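Local coordinates for putative activator of HSP90 (Plasmodium falciparum, PDB 3N72), which probably binds the chaperone Hsp90 and stimulates its ATPase activity, and is represented here by its N-terminal domain, at residues 25-30 against 144-149; 39-44 against 129-134; 91-97 against 110-116. One frame throughout, in Å; residues are numbered along the deposited sequence.

Interaction 1: residues 25-30 against 144-149; sequences WAESYI and NFQEDL
F145 is the knob of this helix-helix contact: its ring enters the hole formed by W25, A26, Y29 and I30. The axes of the two short helical segments run 11.3 Å apart at 135°, a separation that large side chains fill. Among the aromatic contacts, the edge of F145 is directed at the face of Y29 in an offset edge-to-face pair, planes 79° apart, with F145 CD1 3.4 Å from Y29 CD2. W25 meets F145 obliquely, while its six-membered ring reaches the backbone of the other helix, W25 CH2 lying 3.3 Å from L149 N. W25 CG stands anti to the backbone N (chi1 175°), which sends the indole across to D148 and L149.

Aliphatic groups complete the packing. A26 CB lies in the plane of the F145 ring at its edge, 3.6 Å from CZ, I30 CD1 is 3.7 Å from F145 CE1, and L149 CD1 rests against W25 CZ3.

The polar contact is compact. Y29 OH donates to D148 OD2 over a short 2.5 Å, and OD2 receives it on its anti lone pair. A water donates to the same hydroxyl at 2.9 Å and accepts from N144 N at 2.7 Å, so the phenol is tied to both the side chain of D148 and the start of the helix.

F70 and F99 extend the aromatic cluster around F145, and H152 stacks on W25. Helices 23-35 and 145-161 are thereby joined over strands 44-62 and 65-82, as helices packed on the antiparallel sheet of the Aha1 N-terminal domain.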
ATOM      1  N   TRP B  25      -2.020 -12.059   9.464  1.00 15.81           N
ATOM      2  CA  TRP B  25      -2.495 -12.885   8.354  1.00 15.40           C
ATOM      3  C   TRP B  25      -2.310 -14.386   8.670  1.00 14.64           C
ATOM      4  O   TRP B  25      -3.226 -15.194   8.456  1.00 14.34           O
ATOM      5  CB  TRP B  25      -1.815 -12.517   7.013  1.00 15.81           C
ATOM      6  CG  TRP B  25      -2.228 -13.479   5.904  1.00 16.02           C
ATOM      7  CD1 TRP B  25      -3.300 -13.351   5.042  1.00 16.71           C
ATOM      8  CD2 TRP B  25      -1.610 -14.738   5.590  1.00 14.63           C
ATOM      9  NE1 TRP B  25      -3.362 -14.457   4.198  1.00 18.30           N
ATOM     10  CE2 TRP B  25      -2.344 -15.316   4.515  1.00 15.87           C
ATOM     11  CE3 TRP B  25      -0.485 -15.417   6.082  1.00 13.60           C
ATOM     12  CZ2 TRP B  25      -2.013 -16.552   3.968  1.00 15.89           C
ATOM     13  CZ3 TRP B  25      -0.177 -16.665   5.548  1.00 15.24           C
ATOM     14  CH2 TRP B  25      -0.930 -17.210   4.491  1.00 16.23           C
ATOM     15  N   ALA B  26      -1.130 -14.754   9.178  1.00 13.63           N
ATOM     16  CA  ALA B  26      -0.812 -16.175   9.416  1.00 13.41           C
ATOM     17  C   ALA B  26      -1.695 -16.779  10.504  1.00 13.63           C
ATOM     18  O   ALA B  26      -2.180 -17.876  10.348  1.00 12.80           O
ATOM     19  CB  ALA B  26       0.679 -16.361   9.775  1.00 14.21           C
ATOM     20  N   GLU B  27      -1.868 -16.052  11.605  1.00 13.72           N
ATOM     21  CA  GLU B  27      -2.806 -16.434  12.662  1.00 15.26           C
ATOM     22  C   GLU B  27      -4.198 -16.628  12.074  1.00 15.31           C
ATOM     23  O   GLU B  27      -4.813 -17.669  12.281  1.00 15.14           O
ATOM     24  CB  GLU B  27      -2.808 -15.371  13.776  1.00 15.11           C
ATOM     25  CG  GLU B  27      -1.557 -15.394  14.678  1.00 18.99           C
ATOM     26  CD  GLU B  27      -1.637 -14.393  15.819  1.00 21.24           C
ATOM     27  OE1 GLU B  27      -2.747 -13.969  16.164  1.00 27.42           O
ATOM     28  OE2 GLU B  27      -0.601 -14.045  16.411  1.00 22.59           O
ATOM     29  N   SER B  28      -4.694 -15.640  11.318  1.00 15.49           N
ATOM     30  CA  SER B  28      -6.018 -15.758  10.653  1.00 16.98           C
ATOM     31  C   SER B  28      -6.135 -16.967   9.725  1.00 16.48           C
ATOM     32  O   SER B  28      -7.167 -17.652   9.729  1.00 16.75           O
ATOM     33  CB  SER B  28      -6.362 -14.484   9.873  1.00 17.92           C
ATOM     34  OG  SER B  28      -6.643 -13.419  10.759  1.00 21.67           O
ATOM     35  N   TYR B  29      -5.083 -17.242   8.937  1.00 15.05           N
ATOM     36  CA  TYR B  29      -5.105 -18.343   7.980  1.00 13.98           C
ATOM     37  C   TYR B  29      -5.203 -19.660   8.686  1.00 12.85           C
ATOM     38  O   TYR B  29      -6.038 -20.531   8.345  1.00 12.24           O
ATOM     39  CB  TYR B  29      -3.821 -18.316   7.146  1.00 13.45           C
ATOM     40  CG  TYR B  29      -3.660 -19.409   6.122  1.00 14.16           C
ATOM     41  CD1 TYR B  29      -4.066 -19.207   4.795  1.00 13.56           C
ATOM     42  CD2 TYR B  29      -3.066 -20.613   6.449  1.00 13.25           C
ATOM     43  CE1 TYR B  29      -3.893 -20.174   3.845  1.00 14.80           C
ATOM     44  CE2 TYR B  29      -2.891 -21.608   5.490  1.00 14.06           C
ATOM     45  CZ  TYR B  29      -3.308 -21.370   4.186  1.00 14.59           C
ATOM     46  OH  TYR B  29      -3.144 -22.322   3.212  1.00 18.20           O
ATOM     47  N   ILE B  30      -4.312 -19.837   9.657  1.00 12.20           N
ATOM     48  CA  ILE B  30      -4.265 -21.108  10.412  1.00 11.96           C
ATOM     49  C   ILE B  30      -5.612 -21.336  11.164  1.00 12.44           C
ATOM     50  O   ILE B  30      -6.213 -22.404  11.073  1.00 11.71           O
ATOM     51  CB  ILE B  30      -3.018 -21.171  11.323  1.00 12.65           C
ATOM     52  CG1 ILE B  30      -1.738 -21.228  10.444  1.00 12.10           C
ATOM     53  CG2 ILE B  30      -3.119 -22.345  12.314  1.00 13.48           C
ATOM     54  CD1 ILE B  30      -0.449 -21.061  11.224  1.00 13.38           C
ATOM     55  N   ASN B 144      -0.685 -25.967   2.290  1.00 15.45           N
ATOM     56  CA  ASN B 144      -0.484 -24.815   1.379  1.00 15.38           C
ATOM     57  C   ASN B 144      -0.082 -23.516   2.085  1.00 14.85           C
ATOM     58  O   ASN B 144      -0.056 -22.438   1.469  1.00 14.25           O
ATOM     59  CB  ASN B 144      -1.738 -24.572   0.524  1.00 15.36           C
ATOM     60  CG  ASN B 144      -2.016 -25.695  -0.446  1.00 17.16           C
ATOM     61  OD1 ASN B 144      -1.184 -26.582  -0.655  1.00 18.27           O
ATOM     62  ND2 ASN B 144      -3.198 -25.662  -1.052  1.00 19.85           N
ATOM     63  N   PHE B 145       0.266 -23.612   3.368  1.00 13.71           N
ATOM     64  CA  PHE B 145       0.546 -22.419   4.146  1.00 13.83           C
ATOM     65  C   PHE B 145       1.598 -21.540   3.480  1.00 13.65           C
ATOM     66  O   PHE B 145       1.398 -20.320   3.383  1.00 14.40           O
ATOM     67  CB  PHE B 145       1.007 -22.767   5.562  1.00 13.55           C
ATOM     68  CG  PHE B 145       1.293 -21.559   6.398  1.00 13.27           C
ATOM     69  CD1 PHE B 145       0.289 -20.960   7.120  1.00 13.70           C
ATOM     70  CD2 PHE B 145       2.564 -20.987   6.420  1.00 12.56           C
ATOM     71  CE1 PHE B 145       0.532 -19.799   7.880  1.00 13.01           C
ATOM     72  CE2 PHE B 145       2.829 -19.843   7.196  1.00 12.99           C
ATOM     73  CZ  PHE B 145       1.826 -19.244   7.907  1.00 12.51           C
ATOM     74  N   GLN B 146       2.708 -22.144   3.063  1.00 13.28           N
ATOM     75  CA  GLN B 146       3.832 -21.379   2.537  1.00 14.58           C
ATOM     76  C   GLN B 146       3.449 -20.751   1.215  1.00 14.88           C
ATOM     77  O   GLN B 146       3.724 -19.567   0.989  1.00 14.37           O
ATOM     78  CB  GLN B 146       5.071 -22.244   2.349  1.00 14.67           C
ATOM     79  CG  GLN B 146       6.283 -21.435   1.795  1.00 17.21           C
ATOM     80  CD  GLN B 146       7.544 -22.253   1.746  1.00 21.46           C
ATOM     81  OE1 GLN B 146       8.185 -22.461   2.757  1.00 23.83           O
ATOM     82  NE2 GLN B 146       7.885 -22.754   0.573  1.00 25.49           N
ATOM     83  N   GLU B 147       2.826 -21.536   0.336  1.00 15.14           N
ATOM     84  CA  GLU B 147       2.333 -20.941  -0.928  1.00 16.46           C
ATOM     85  C   GLU B 147       1.353 -19.791  -0.712  1.00 15.45           C
ATOM     86  O   GLU B 147       1.480 -18.722  -1.360  1.00 15.34           O
ATOM     87  CB  GLU B 147       1.799 -22.003  -1.896  1.00 18.36           C
ATOM     88  CG  GLU B 147       2.873 -23.035  -2.280  1.00 24.36           C
ATOM     89  CD  GLU B 147       4.197 -22.396  -2.731  1.00 30.95           C
ATOM     90  OE1 GLU B 147       4.161 -21.475  -3.589  1.00 34.99           O
ATOM     91  OE2 GLU B 147       5.274 -22.805  -2.219  1.00 34.14           O
ATOM     92  N   ASP B 148       0.405 -19.961   0.211  1.00 13.49           N
ATOM     93  CA  ASP B 148      -0.515 -18.859   0.477  1.00 13.41           C
ATOM     94  C   ASP B 148       0.139 -17.652   1.128  1.00 12.59           C
ATOM     95  O   ASP B 148      -0.237 -16.493   0.836  1.00 12.57           O
ATOM     96  CB  ASP B 148      -1.762 -19.359   1.204  1.00 13.29           C
ATOM     97  CG  ASP B 148      -2.524 -20.380   0.369  1.00 15.67           C
ATOM     98  OD1 ASP B 148      -2.458 -20.306  -0.872  1.00 18.21           O
ATOM     99  OD2 ASP B 148      -3.161 -21.267   0.940  1.00 18.78           O
ATOM    100  N   LEU B 149       1.121 -17.903   1.994  1.00 11.32           N
ATOM    101  CA  LEU B 149       1.915 -16.820   2.572  1.00 11.23           C
ATOM    102  C   LEU B 149       2.601 -16.000   1.461  1.00 11.88           C
ATOM    103  O   LEU B 149       2.608 -14.752   1.492  1.00 11.58           O
ATOM    104  CB  LEU B 149       2.957 -17.376   3.537  1.00 11.50           C
ATOM    105  CG  LEU B 149       3.957 -16.341   4.090  1.00 11.85           C
ATOM    106  CD1 LEU B 149       3.253 -15.312   4.962  1.00 14.44           C
ATOM    107  CD2 LEU B 149       5.041 -17.097   4.895  1.00 12.96           C
TER
HETATM  108  O   HOH W   1      -2.942 -25.193   3.528  1.00 22.31           O

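Interaction 2: residues 39-44 against 129-134; sequences IEKEDL and ILKKEG
The carboxylate of E133 is the flat group met by both I39 and K41. I39 CG2 lies over one of its faces, 3.9 Å from E133 OE2, and K41 NZ approaches the two oxygens. The ammonium group, K41 NZ, uses the syn lone pair of E133 OE1, on the side of the other oxygen, at 2.8 Å; the K41 NZ bond to E133 OE2 is weak, at 3.3 Å. The salt bridge is therefore lopsided, with OE1 taking most of the hold.

The two charged chains come from opposite directions. E133 is extended, its CG anti to the backbone N (chi1 178°), and carries its carboxylate outward from the helix. K41 is bent instead, at chi2 (-86°) and chi3 (80°), and the two bends turn NZ onto the E133 carboxylate while the earlier methylenes lie along I129. K41 CG is 3.7 Å from I129 CD1, so one lysine serves both an apolar and an ionic contact.

I129 also meets L44, CD1 to CD1 at 3.8 Å, the two side chains crossing at a slant. I39 reaches the helix backbone: I39 CD1 lies 3.6 Å from G134 CA. I39 CG2 further touches I129 CG2, and I46 of strand 44-62 backs both isoleucines.

On the helix, G134 N bonds to I129 O at 2.8 Å, closing a wider pi-type turn, with a kink at K132 and E133. On the other side, K41 N bonds to L44 O, closing the reversal that leads from strand 39-40 into strand 44-62. The contact thus seats helix 120-142 against a beta-hairpin turn at the edge of the antiparallel sheet, with buried apolar packing beneath a surface salt bridge: an alpha-on-beta layer within the Aha1 N-terminal domain.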
ATOM      1  N   ILE B  39     -13.732 -33.728   9.443  1.00 20.45           N
ATOM      2  CA  ILE B  39     -13.400 -35.095   9.040  1.00 21.10           C
ATOM      3  C   ILE B  39     -14.708 -35.868   9.079  1.00 22.80           C
ATOM      4  O   ILE B  39     -15.294 -36.085  10.151  1.00 22.23           O
ATOM      5  CB  ILE B  39     -12.319 -35.712   9.949  1.00 20.93           C
ATOM      6  CG1 ILE B  39     -11.120 -34.772  10.011  1.00 20.90           C
ATOM      7  CG2 ILE B  39     -11.913 -37.132   9.445  1.00 19.21           C
ATOM      8  CD1 ILE B  39      -9.986 -35.250  10.864  1.00 23.88           C
ATOM      9  N   GLU B  40     -15.175 -36.235   7.892  1.00 24.84           N
ATOM     10  CA  GLU B  40     -16.497 -36.807   7.706  1.00 27.06           C
ATOM     11  C   GLU B  40     -16.416 -38.324   7.612  1.00 27.77           C
ATOM     12  O   GLU B  40     -15.812 -38.884   6.690  1.00 27.91           O
ATOM     13  CB  GLU B  40     -17.156 -36.228   6.442  1.00 27.79           C
ATOM     14  CG  GLU B  40     -17.393 -34.725   6.460  1.00 30.61           C
ATOM     15  CD  GLU B  40     -18.505 -34.310   7.419  1.00 32.68           C
ATOM     16  OE1 GLU B  40     -19.089 -35.186   8.096  1.00 35.20           O
ATOM     17  OE2 GLU B  40     -18.797 -33.101   7.504  1.00 32.97           O
ATOM     18  N   LYS B  41     -17.001 -38.978   8.606  1.00 28.35           N
ATOM     19  CA  LYS B  41     -17.108 -40.422   8.611  1.00 28.79           C
ATOM     20  C   LYS B  41     -18.586 -40.774   8.437  1.00 28.70           C
ATOM     21  O   LYS B  41     -19.445 -39.891   8.313  1.00 27.59           O
ATOM     22  CB  LYS B  41     -16.548 -40.996   9.916  1.00 29.11           C
ATOM     23  CG  LYS B  41     -15.086 -40.669  10.189  1.00 29.49           C
ATOM     24  CD  LYS B  41     -14.127 -41.666   9.519  1.00 31.82           C
ATOM     25  CE  LYS B  41     -13.923 -41.366   8.049  1.00 30.87           C
ATOM     26  NZ  LYS B  41     -12.940 -42.278   7.403  1.00 31.16           N
ATOM     27  N   GLU B  42     -18.886 -42.069   8.446  1.00 28.81           N
ATOM     28  CA  GLU B  42     -20.265 -42.519   8.274  1.00 28.14           C
ATOM     29  C   GLU B  42     -21.261 -41.974   9.326  1.00 27.19           C
ATOM     30  O   GLU B  42     -22.308 -41.469   8.961  1.00 27.77           O
ATOM     31  CB  GLU B  42     -20.291 -44.057   8.208  1.00 28.37           C
ATOM     32  N   ASP B  43     -20.916 -42.076  10.615  1.00 25.52           N
ATOM     33  CA  ASP B  43     -21.804 -41.741  11.743  1.00 24.91           C
ATOM     34  C   ASP B  43     -21.233 -40.604  12.595  1.00 23.10           C
ATOM     35  O   ASP B  43     -21.837 -40.206  13.614  1.00 22.65           O
ATOM     36  CB  ASP B  43     -21.949 -42.947  12.677  1.00 26.39           C
ATOM     37  CG  ASP B  43     -22.786 -44.051  12.096  1.00 29.12           C
ATOM     38  OD1 ASP B  43     -22.205 -45.082  11.716  1.00 33.08           O
ATOM     39  OD2 ASP B  43     -24.031 -43.904  12.035  1.00 34.48           O
ATOM     40  N   LEU B  44     -20.059 -40.117  12.201  1.00 21.30           N
ATOM     41  CA  LEU B  44     -19.316 -39.149  13.021  1.00 20.82           C
ATOM     42  C   LEU B  44     -18.720 -38.038  12.169  1.00 19.55           C
ATOM     43  O   LEU B  44     -18.211 -38.310  11.080  1.00 18.64           O
ATOM     44  CB  LEU B  44     -18.150 -39.846  13.751  1.00 21.49           C
ATOM     45  CG  LEU B  44     -18.365 -40.661  15.033  1.00 23.59           C
ATOM     46  CD1 LEU B  44     -17.054 -41.325  15.457  1.00 26.29           C
ATOM     47  CD2 LEU B  44     -18.917 -39.801  16.164  1.00 27.56           C
ATOM     48  N   ILE B 129      -9.941 -43.093  14.326  1.00 21.83           N
ATOM     49  CA  ILE B 129      -9.965 -41.971  13.388  1.00 21.21           C
ATOM     50  C   ILE B 129      -8.778 -41.028  13.577  1.00 21.03           C
ATOM     51  O   ILE B 129      -8.107 -40.668  12.600  1.00 20.55           O
ATOM     52  CB  ILE B 129     -11.283 -41.159  13.508  1.00 20.90           C
ATOM     53  CG1 ILE B 129     -12.492 -42.042  13.211  1.00 21.43           C
ATOM     54  CG2 ILE B 129     -11.318 -39.945  12.532  1.00 22.31           C
ATOM     55  CD1 ILE B 129     -13.778 -41.351  13.535  1.00 19.48           C
ATOM     56  N   LEU B 130      -8.521 -40.617  14.818  1.00 20.98           N
ATOM     57  CA  LEU B 130      -7.641 -39.451  15.042  1.00 21.57           C
ATOM     58  C   LEU B 130      -6.154 -39.722  14.861  1.00 22.55           C
ATOM     59  O   LEU B 130      -5.444 -38.925  14.223  1.00 21.19           O
ATOM     60  CB  LEU B 130      -7.895 -38.797  16.411  1.00 21.82           C
ATOM     61  CG  LEU B 130      -9.242 -38.111  16.630  1.00 21.81           C
ATOM     62  CD1 LEU B 130      -9.383 -37.791  18.081  1.00 23.75           C
ATOM     63  CD2 LEU B 130      -9.363 -36.818  15.809  1.00 24.23           C
ATOM     64  N   LYS B 131      -5.684 -40.832  15.421  1.00 24.18           N
ATOM     65  CA  LYS B 131      -4.248 -41.093  15.505  1.00 25.56           C
ATOM     66  C   LYS B 131      -3.580 -41.229  14.143  1.00 25.93           C
ATOM     67  O   LYS B 131      -2.385 -40.996  14.023  1.00 27.07           O
ATOM     68  CB  LYS B 131      -3.944 -42.310  16.394  1.00 26.54           C
ATOM     69  CG  LYS B 131      -4.234 -43.674  15.800  1.00 27.75           C
ATOM     70  CD  LYS B 131      -3.906 -44.770  16.841  1.00 31.31           C
ATOM     71  CE  LYS B 131      -4.236 -46.168  16.364  1.00 32.08           C
ATOM     72  NZ  LYS B 131      -3.870 -47.165  17.404  1.00 34.26           N
ATOM     73  N   LYS B 132      -4.346 -41.606  13.122  1.00 25.66           N
ATOM     74  CA  LYS B 132      -3.776 -41.704  11.790  1.00 25.39           C
ATOM     75  C   LYS B 132      -4.473 -40.754  10.801  1.00 23.90           C
ATOM     76  O   LYS B 132      -3.863 -39.775  10.360  1.00 23.75           O
ATOM     77  CB  LYS B 132      -3.722 -43.165  11.303  1.00 25.82           C
ATOM     78  CG  LYS B 132      -2.892 -43.367  10.038  1.00 28.73           C
ATOM     79  CD  LYS B 132      -2.951 -44.825   9.529  1.00 32.84           C
ATOM     80  CE  LYS B 132      -2.041 -45.046   8.317  1.00 34.80           C
ATOM     81  NZ  LYS B 132      -2.396 -44.157   7.168  1.00 35.78           N
ATOM     82  N   GLU B 133      -5.736 -41.026  10.462  1.00 22.63           N
ATOM     83  CA  GLU B 133      -6.478 -40.199   9.484  1.00 21.62           C
ATOM     84  C   GLU B 133      -6.620 -38.735   9.926  1.00 19.93           C
ATOM     85  O   GLU B 133      -6.453 -37.811   9.117  1.00 20.45           O
ATOM     86  CB  GLU B 133      -7.867 -40.772   9.179  1.00 21.00           C
ATOM     87  CG  GLU B 133      -8.667 -39.910   8.200  1.00 23.28           C
ATOM     88  CD  GLU B 133     -10.058 -40.440   7.900  1.00 26.34           C
ATOM     89  OE1 GLU B 133     -10.513 -41.383   8.596  1.00 27.75           O
ATOM     90  OE2 GLU B 133     -10.692 -39.898   6.963  1.00 27.57           O
ATOM     91  N   GLY B 134      -6.946 -38.524  11.195  1.00 18.82           N
ATOM     92  CA  GLY B 134      -7.088 -37.155  11.713  1.00 17.59           C
ATOM     93  C   GLY B 134      -5.844 -36.311  11.510  1.00 17.80           C
ATOM     94  O   GLY B 134      -5.915 -35.147  11.062  1.00 16.12           O
TER

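Interaction 3: residues 91-97 against 110-116; sequences GGSVEIP and AINIERT
Segments 91-97 and 110-116 pair as antiparallel strands, their short axes 4.7 Å apart at 162°, with E95 and N112 a hydrogen-bonded pair (E95 N to N112 O and N112 N to E95 O, each 2.8 Å), V94 and I113 a non-hydrogen-bonded one, and a classic beta bulge at G91 and G92 opposite W78.

One face is apolar: V94 CG1 touches I111 CG2 at 3.6 Å and I113 CG1 at 3.9 Å, the side chains lying side by side, and I96 joins I111. Helix 120-142 covers this face, Y126 on I113 and I138 on I96, with W78 of the next strand beside V94 and I113. The other carries S93, E95, N112 and E114. E95 CG is anti to the backbone N (chi1 177°), which lays the chain alongside N112, where E95 OE1 accepts from N112 ND2 at 3.2 Å. OE1 lies in the plane of the N112 amide, while ND2 meets it on the anti side, 22° out of the carboxylate plane. Water bridges S93 OG to N112 O.

The chemistry is that of an amphipathic strand pair, greasy toward the helix and hydrogen-bonded on the polar side.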
ATOM      1  N   GLY B  91     -13.893 -33.381  22.753  1.00 12.61           N
ATOM      2  CA  GLY B  91     -12.982 -34.530  22.662  1.00 13.03           C
ATOM      3  C   GLY B  91     -11.666 -34.368  23.401  1.00 13.42           C
ATOM      4  O   GLY B  91     -11.240 -35.257  24.173  1.00 14.35           O
ATOM      5  N   GLY B  92     -10.991 -33.250  23.148  1.00 13.17           N
ATOM      6  CA  GLY B  92      -9.714 -33.031  23.806  1.00 14.18           C
ATOM      7  C   GLY B  92      -8.896 -31.964  23.124  1.00 14.29           C
ATOM      8  O   GLY B  92      -9.443 -31.023  22.537  1.00 13.77           O
ATOM      9  N   SER B  93      -7.580 -32.089  23.254  1.00 14.87           N
ATOM     10  CA  SER B  93      -6.653 -31.050  22.774  1.00 14.95           C
ATOM     11  C   SER B  93      -5.779 -31.580  21.650  1.00 14.30           C
ATOM     12  O   SER B  93      -5.550 -32.787  21.542  1.00 13.87           O
ATOM     13  CB  SER B  93      -5.761 -30.540  23.917  1.00 15.83           C
ATOM     14  OG  SER B  93      -4.908 -31.590  24.384  1.00 18.79           O
ATOM     15  N   VAL B  94      -5.296 -30.651  20.827  1.00 14.00           N
ATOM     16  CA  VAL B  94      -4.345 -30.925  19.763  1.00 13.08           C
ATOM     17  C   VAL B  94      -3.262 -29.866  19.858  1.00 13.40           C
ATOM     18  O   VAL B  94      -3.557 -28.667  19.989  1.00 13.59           O
ATOM     19  CB  VAL B  94      -4.958 -30.801  18.342  1.00 13.53           C
ATOM     20  CG1 VAL B  94      -3.968 -31.321  17.311  1.00 11.54           C
ATOM     21  CG2 VAL B  94      -6.290 -31.532  18.217  1.00 13.06           C
ATOM     22  N   GLU B  95      -2.012 -30.311  19.785  1.00 13.20           N
ATOM     23  CA  GLU B  95      -0.881 -29.402  19.832  1.00 13.37           C
ATOM     24  C   GLU B  95       0.072 -29.704  18.702  1.00 13.64           C
ATOM     25  O   GLU B  95       0.544 -30.842  18.553  1.00 13.14           O
ATOM     26  CB  GLU B  95      -0.149 -29.527  21.162  1.00 14.76           C
ATOM     27  CG  GLU B  95       1.083 -28.652  21.239  1.00 18.91           C
ATOM     28  CD  GLU B  95       2.144 -29.168  22.219  1.00 25.36           C
ATOM     29  OE1 GLU B  95       2.490 -30.392  22.211  1.00 28.81           O
ATOM     30  OE2 GLU B  95       2.668 -28.318  22.962  1.00 27.35           O
ATOM     31  N   ILE B  96       0.390 -28.672  17.925  1.00 13.47           N
ATOM     32  CA  ILE B  96       1.409 -28.793  16.900  1.00 13.33           C
ATOM     33  C   ILE B  96       2.531 -27.878  17.365  1.00 13.69           C
ATOM     34  O   ILE B  96       2.430 -26.649  17.252  1.00 13.59           O
ATOM     35  CB  ILE B  96       0.891 -28.375  15.532  1.00 13.01           C
ATOM     36  CG1 ILE B  96      -0.392 -29.176  15.194  1.00 13.06           C
ATOM     37  CG2 ILE B  96       2.011 -28.474  14.491  1.00 13.08           C
ATOM     38  CD1 ILE B  96      -1.027 -28.835  13.837  1.00 12.08           C
ATOM     39  N   PRO B  97       3.572 -28.468  17.953  1.00 13.71           N
ATOM     40  CA  PRO B  97       4.499 -27.582  18.652  1.00 14.41           C
ATOM     41  C   PRO B  97       5.473 -26.859  17.715  1.00 14.66           C
ATOM     42  O   PRO B  97       6.074 -25.849  18.108  1.00 15.84           O
ATOM     43  CB  PRO B  97       5.233 -28.536  19.593  1.00 14.36           C
ATOM     44  CG  PRO B  97       5.046 -29.867  19.021  1.00 15.18           C
ATOM     45  CD  PRO B  97       3.738 -29.874  18.354  1.00 13.92           C
ATOM     46  N   ALA B 110       5.341 -32.931  14.298  1.00 21.03           N
ATOM     47  CA  ALA B 110       4.488 -33.641  15.274  1.00 19.55           C
ATOM     48  C   ALA B 110       3.111 -33.005  15.417  1.00 18.44           C
ATOM     49  O   ALA B 110       2.976 -31.782  15.427  1.00 17.54           O
ATOM     50  CB  ALA B 110       5.162 -33.680  16.653  1.00 19.88           C
ATOM     51  N   ILE B 111       2.101 -33.855  15.566  1.00 17.78           N
ATOM     52  CA  ILE B 111       0.757 -33.424  15.950  1.00 17.06           C
ATOM     53  C   ILE B 111       0.401 -34.288  17.163  1.00 17.45           C
ATOM     54  O   ILE B 111       0.303 -35.508  17.048  1.00 17.53           O
ATOM     55  CB  ILE B 111      -0.274 -33.601  14.801  1.00 17.07           C
ATOM     56  CG1 ILE B 111       0.144 -32.800  13.568  1.00 16.17           C
ATOM     57  CG2 ILE B 111      -1.671 -33.135  15.223  1.00 16.82           C
ATOM     58  CD1 ILE B 111      -0.569 -33.224  12.316  1.00 14.05           C
ATOM     59  N   ASN B 112       0.296 -33.660  18.330  1.00 16.90           N
ATOM     60  CA  ASN B 112       0.029 -34.381  19.565  1.00 17.09           C
ATOM     61  C   ASN B 112      -1.426 -34.203  19.936  1.00 16.23           C
ATOM     62  O   ASN B 112      -1.865 -33.080  20.178  1.00 16.42           O
ATOM     63  CB  ASN B 112       0.944 -33.885  20.675  1.00 17.90           C
ATOM     64  CG  ASN B 112       2.420 -34.033  20.309  1.00 19.94           C
ATOM     65  OD1 ASN B 112       2.837 -35.084  19.793  1.00 22.01           O
ATOM     66  ND2 ASN B 112       3.203 -32.975  20.532  1.00 21.81           N
ATOM     67  N   ILE B 113      -2.160 -35.317  19.982  1.00 15.70           N
ATOM     68  CA  ILE B 113      -3.601 -35.299  20.272  1.00 15.58           C
ATOM     69  C   ILE B 113      -3.852 -35.999  21.590  1.00 16.58           C
ATOM     70  O   ILE B 113      -3.367 -37.124  21.815  1.00 15.85           O
ATOM     71  CB  ILE B 113      -4.447 -35.936  19.142  1.00 15.13           C
ATOM     72  CG1 ILE B 113      -4.232 -35.158  17.831  1.00 15.74           C
ATOM     73  CG2 ILE B 113      -5.944 -35.920  19.509  1.00 15.11           C
ATOM     74  CD1 ILE B 113      -4.718 -35.892  16.603  1.00 17.06           C
ATOM     75  N   GLU B 114      -4.590 -35.306  22.454  1.00 17.39           N
ATOM     76  CA  GLU B 114      -4.969 -35.843  23.770  1.00 18.77           C
ATOM     77  C   GLU B 114      -6.468 -35.973  23.916  1.00 18.31           C
ATOM     78  O   GLU B 114      -7.229 -35.257  23.257  1.00 17.64           O
ATOM     79  CB  GLU B 114      -4.475 -34.931  24.878  1.00 19.64           C
ATOM     80  CG  GLU B 114      -2.950 -34.675  24.859  1.00 25.10           C
ATOM     81  CD  GLU B 114      -2.196 -35.506  25.874  1.00 32.72           C
ATOM     82  OE1 GLU B 114      -2.525 -36.708  26.033  1.00 36.07           O
ATOM     83  OE2 GLU B 114      -1.278 -34.944  26.522  1.00 35.58           O
ATOM     84  N   ARG B 115      -6.884 -36.868  24.805  0.50 18.29           N
ATOM     85  CA  ARG B 115      -8.298 -37.053  25.110  0.50 18.45           C
ATOM     86  C   ARG B 115      -8.614 -36.397  26.450  0.50 18.61           C
ATOM     87  O   ARG B 115      -7.798 -36.449  27.372  0.50 18.37           O
ATOM     88  CB  ARG B 115      -8.620 -38.542  25.120  0.50 19.07           C
ATOM     89  CG  ARG B 115      -8.147 -39.239  23.845  0.50 20.63           C
ATOM     90  CD  ARG B 115      -8.347 -40.739  23.895  0.50 24.51           C
ATOM     91  NE  ARG B 115      -7.589 -41.364  24.972  0.50 28.79           N
ATOM     92  CZ  ARG B 115      -6.469 -42.058  24.805  0.50 30.78           C
ATOM     93  NH1 ARG B 115      -5.953 -42.219  23.596  0.50 29.92           N
ATOM     94  NH2 ARG B 115      -5.857 -42.586  25.857  0.50 31.30           N
ATOM     95  N   THR B 116      -9.776 -35.749  26.540  1.00 18.21           N
ATOM     96  CA  THR B 116     -10.165 -35.020  27.770  1.00 19.17           C
ATOM     97  C   THR B 116     -10.344 -35.911  29.011  1.00 19.65           C
ATOM     98  O   THR B 116     -10.119 -35.463  30.156  1.00 20.95           O
ATOM     99  CB  THR B 116     -11.381 -34.097  27.526  1.00 18.99           C
ATOM    100  OG1 THR B 116     -11.558 -33.206  28.643  1.00 19.82           O
ATOM    101  CG2 THR B 116     -12.645 -34.885  27.259  1.00 18.16           C
TER
HETATM  102  O   HOH W   2      -2.532 -31.863  22.973  1.00 23.01           O

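From the N terminus, helix 23-35 supplies the first half of interaction 1, and strand 39-40 with the turn behind it the first half of interaction 2. The chain then runs through the long strands 44-62, 65-82 and 87-100. Interaction 3 closes the shortest loop, pairing strand 87-100 with strand 112-115 around helix 101-105. Helix 120-142 follows and closes interaction 2 around it; helix 145-161 closes interaction 1 around both. The three are nested and none cross. Interactions 2 and 3 touch where L130 O packs 3.9 Å from I113 CD1; interaction 1 touches neither but packs on the same sheet, its centre about 24 Å from that of interaction 2.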